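Local coordinates for protein putative acyl-CoA thioester hydrolase (PDB 5DM5) that probably hydrolyses acyl-CoA thioesters, as a hexameric enzyme of the hot-dog fold, at residues A88-T93 against I98-E103. Sequence-based numbering, arbitrary orientation.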
ATOM      1  N   ALA B  88      14.348  21.139  -3.848  1.00 35.62           N
ATOM      2  CA  ALA B  88      15.286  20.789  -4.894  1.00 36.78           C
ATOM      3  C   ALA B  88      15.842  22.041  -5.537  1.00 42.70           C
ATOM      4  O   ALA B  88      15.135  23.027  -5.685  1.00 46.80           O
ATOM      5  CB  ALA B  88      14.629  19.919  -5.916  1.00 37.19           C
ATOM      6  N   ARG B  89      17.128  22.025  -5.864  1.00 42.79           N
ATOM      7  CA  ARG B  89      17.739  23.142  -6.562  1.00 43.08           C
ATOM      8  C   ARG B  89      18.538  22.664  -7.722  1.00 45.82           C
ATOM      9  O   ARG B  89      19.523  21.980  -7.507  1.00 47.08           O
ATOM     10  CB  ARG B  89      18.732  23.869  -5.680  1.00 44.81           C
ATOM     11  CG  ARG B  89      18.301  24.144  -4.323  1.00 47.80           C
ATOM     12  CD  ARG B  89      19.501  24.277  -3.458  1.00 51.79           C
ATOM     13  NE  ARG B  89      20.608  24.893  -4.170  1.00 49.94           N
ATOM     14  CZ  ARG B  89      21.829  24.984  -3.666  1.00 52.58           C
ATOM     15  NH1 ARG B  89      22.070  24.538  -2.440  1.00 52.65           N
ATOM     16  NH2 ARG B  89      22.799  25.538  -4.368  1.00 58.84           N
ATOM     17  N   CYS B  90      18.194  23.053  -8.940  1.00 49.11           N
ATOM     18  CA  CYS B  90      19.062  22.694 -10.056  1.00 52.19           C
ATOM     19  C   CYS B  90      20.346  23.501  -9.927  1.00 54.57           C
ATOM     20  O   CYS B  90      20.335  24.606  -9.384  1.00 60.17           O
ATOM     21  CB  CYS B  90      18.412  22.949 -11.415  1.00 54.45           C
ATOM     22  SG  CYS B  90      19.488  22.479 -12.802  1.00 62.62           S
ATOM     23  N   ILE B  91      21.456  22.929 -10.379  1.00 52.89           N
ATOM     24  CA  ILE B  91      22.751  23.599 -10.305  1.00 53.64           C
ATOM     25  C   ILE B  91      23.454  23.588 -11.666  1.00 56.99           C
ATOM     26  O   ILE B  91      24.018  24.590 -12.113  1.00 70.89           O
ATOM     27  CB  ILE B  91      23.656  22.952  -9.242  1.00 48.41           C
ATOM     28  CG1 ILE B  91      22.959  22.941  -7.889  1.00 49.00           C
ATOM     29  CG2 ILE B  91      24.953  23.709  -9.112  1.00 54.24           C
ATOM     30  CD1 ILE B  91      23.774  22.295  -6.810  1.00 50.85           C
ATOM     31  N   LYS B  92      23.362  22.443 -12.328  1.00 51.29           N
ATOM     32  CA  LYS B  92      24.056  22.154 -13.569  1.00 47.14           C
ATOM     33  C   LYS B  92      23.091  21.713 -14.634  1.00 45.39           C
ATOM     34  O   LYS B  92      22.063  21.120 -14.360  1.00 46.23           O
ATOM     35  CB  LYS B  92      25.096  21.051 -13.370  1.00 52.58           C
ATOM     36  CG  LYS B  92      25.785  20.581 -14.651  1.00 57.48           C
ATOM     37  CD  LYS B  92      26.392  19.182 -14.481  1.00 58.33           C
ATOM     38  CE  LYS B  92      26.966  18.618 -15.786  1.00 52.90           C
ATOM     39  NZ  LYS B  92      27.482  17.232 -15.604  1.00 51.10           N
ATOM     40  N   THR B  93      23.370  22.175 -15.832  1.00 45.03           N
ATOM     41  CA  THR B  93      22.733  21.739 -17.047  1.00 41.43           C
ATOM     42  C   THR B  93      23.842  21.314 -18.029  1.00 44.98           C
ATOM     43  O   THR B  93      24.837  22.014 -18.210  1.00 54.62           O
ATOM     44  CB  THR B  93      21.812  22.831 -17.582  1.00 41.97           C
ATOM     45  OG1 THR B  93      20.773  23.030 -16.629  1.00 39.26           O
ATOM     46  CG2 THR B  93      21.186  22.437 -18.869  1.00 46.90           C
ATOM     47  N   ILE B  98      21.118  16.944 -16.135  1.00 45.16           N
ATOM     48  CA  ILE B  98      20.725  17.824 -15.024  1.00 44.99           C
ATOM     49  C   ILE B  98      21.187  17.432 -13.608  1.00 44.27           C
ATOM     50  O   ILE B  98      20.791  16.380 -13.096  1.00 44.90           O
ATOM     51  CB  ILE B  98      19.200  17.964 -14.975  1.00 44.41           C
ATOM     52  CG1 ILE B  98      18.703  18.460 -16.324  1.00 46.33           C
ATOM     53  CG2 ILE B  98      18.775  18.914 -13.863  1.00 41.28           C
ATOM     54  CD1 ILE B  98      17.220  18.602 -16.384  1.00 48.02           C
ATOM     55  N   THR B  99      22.069  18.230 -13.006  1.00 44.25           N
ATOM     56  CA  THR B  99      22.483  17.989 -11.625  1.00 44.17           C
ATOM     57  C   THR B  99      21.713  18.860 -10.622  1.00 46.20           C
ATOM     58  O   THR B  99      21.752  20.073 -10.707  1.00 50.25           O
ATOM     59  CB  THR B  99      23.974  18.238 -11.454  1.00 47.97           C
ATOM     60  OG1 THR B  99      24.708  17.402 -12.361  1.00 45.30           O
ATOM     61  CG2 THR B  99      24.382  17.937 -10.031  1.00 44.74           C
ATOM     62  N   ILE B 100      21.063  18.240  -9.643  1.00 45.37           N
ATOM     63  CA  ILE B 100      20.216  18.953  -8.683  1.00 45.88           C
ATOM     64  C   ILE B 100      20.506  18.603  -7.234  1.00 41.53           C
ATOM     65  O   ILE B 100      20.445  17.440  -6.865  1.00 43.25           O
ATOM     66  CB  ILE B 100      18.708  18.674  -8.950  1.00 48.46           C
ATOM     67  CG1 ILE B 100      18.293  19.228 -10.314  1.00 52.86           C
ATOM     68  CG2 ILE B 100      17.840  19.294  -7.874  1.00 46.79           C
ATOM     69  CD1 ILE B 100      16.843  19.005 -10.649  1.00 62.46           C
ATOM     70  N   ASN B 101      20.746  19.620  -6.408  1.00 40.33           N
ATOM     71  CA  ASN B 101      20.999  19.423  -4.994  1.00 40.87           C
ATOM     72  C   ASN B 101      19.672  19.391  -4.259  1.00 43.42           C
ATOM     73  O   ASN B 101      18.931  20.368  -4.279  1.00 47.10           O
ATOM     74  CB  ASN B 101      21.867  20.545  -4.427  1.00 41.96           C
ATOM     75  CG  ASN B 101      22.331  20.268  -2.999  1.00 46.57           C
ATOM     76  OD1 ASN B 101      23.288  19.524  -2.773  1.00 46.79           O
ATOM     77  ND2 ASN B 101      21.593  20.793  -2.031  1.00 62.98           N
ATOM     78  N   ILE B 102      19.425  18.297  -3.543  1.00 45.55           N
ATOM     79  CA  ILE B 102      18.150  18.027  -2.879  1.00 42.83           C
ATOM     80  C   ILE B 102      18.290  17.992  -1.377  1.00 43.52           C
ATOM     81  O   ILE B 102      19.153  17.294  -0.844  1.00 48.39           O
ATOM     82  CB  ILE B 102      17.552  16.690  -3.356  1.00 42.92           C
ATOM     83  CG1 ILE B 102      17.285  16.762  -4.863  1.00 48.91           C
ATOM     84  CG2 ILE B 102      16.264  16.387  -2.623  1.00 41.75           C
ATOM     85  CD1 ILE B 102      16.713  15.499  -5.483  1.00 43.99           C
ATOM     86  N   GLU B 103      17.380  18.696  -0.711  1.00 42.02           N
ATOM     87  CA  GLU B 103      17.397  18.870   0.734  1.00 45.14           C
ATOM     88  C   GLU B 103      16.156  18.287   1.399  1.00 42.07           C
ATOM     89  O   GLU B 103      15.050  18.575   0.977  1.00 45.24           O
ATOM     90  CB  GLU B 103      17.440  20.378   1.024  1.00 54.00           C
ATOM     91  CG  GLU B 103      18.559  21.162   0.298  1.00 61.99           C
ATOM     92  CD  GLU B 103      18.522  22.666   0.579  1.00 52.36           C
ATOM     93  OE1 GLU B 103      17.661  23.127   1.358  1.00 55.65           O
ATOM     94  OE2 GLU B 103      19.355  23.396   0.010  1.00 57.02           O
TER
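Ile91 and Lys92 both send their backbone N-H to Thr99 O, which identifies a classic beta bulge in the antiparallel hairpin formed by strands 83-93 and 97-106 of the hot-dog sheet. The two bonds differ in approach: Ile91 N lies 2.9 Å from Thr99 O with a C=O...N angle of 167°, whereas Lys92 N, at 3.3 Å from Thr99 O, sits in the carbonyl plane on a lone pair. Before the bulge, Arg89 and Asn101 form a hydrogen-bonded pair through two reciprocal bonds. Ile91, at the bulge, lays its CD1 3.5 Å from Asn101 CB, the two side chains running side by side. On the helix-facing side, Ala88 CB meets Ile100 CG2 at 3.8 Å, and Cys90 SG, anti to its backbone N (chi1 -179°), reaches Ile98 CG2. On the other face of the sheet, Asn101 CB lies over one face of the Arg89 guanidinium, offset toward its rim. Helix 43-60 packs on the helix-facing side, with Ile59 against Cys90 and Met48 against Ile102. Glu103 OE1 is hydrogen-bonded to Trp105 NE1, while Glu103 OE2 lies at the guanidinium edge, making a long salt bridge of 3.8 Å to Arg89 NH1 with the carboxylate and guanidinium planes 88° apart.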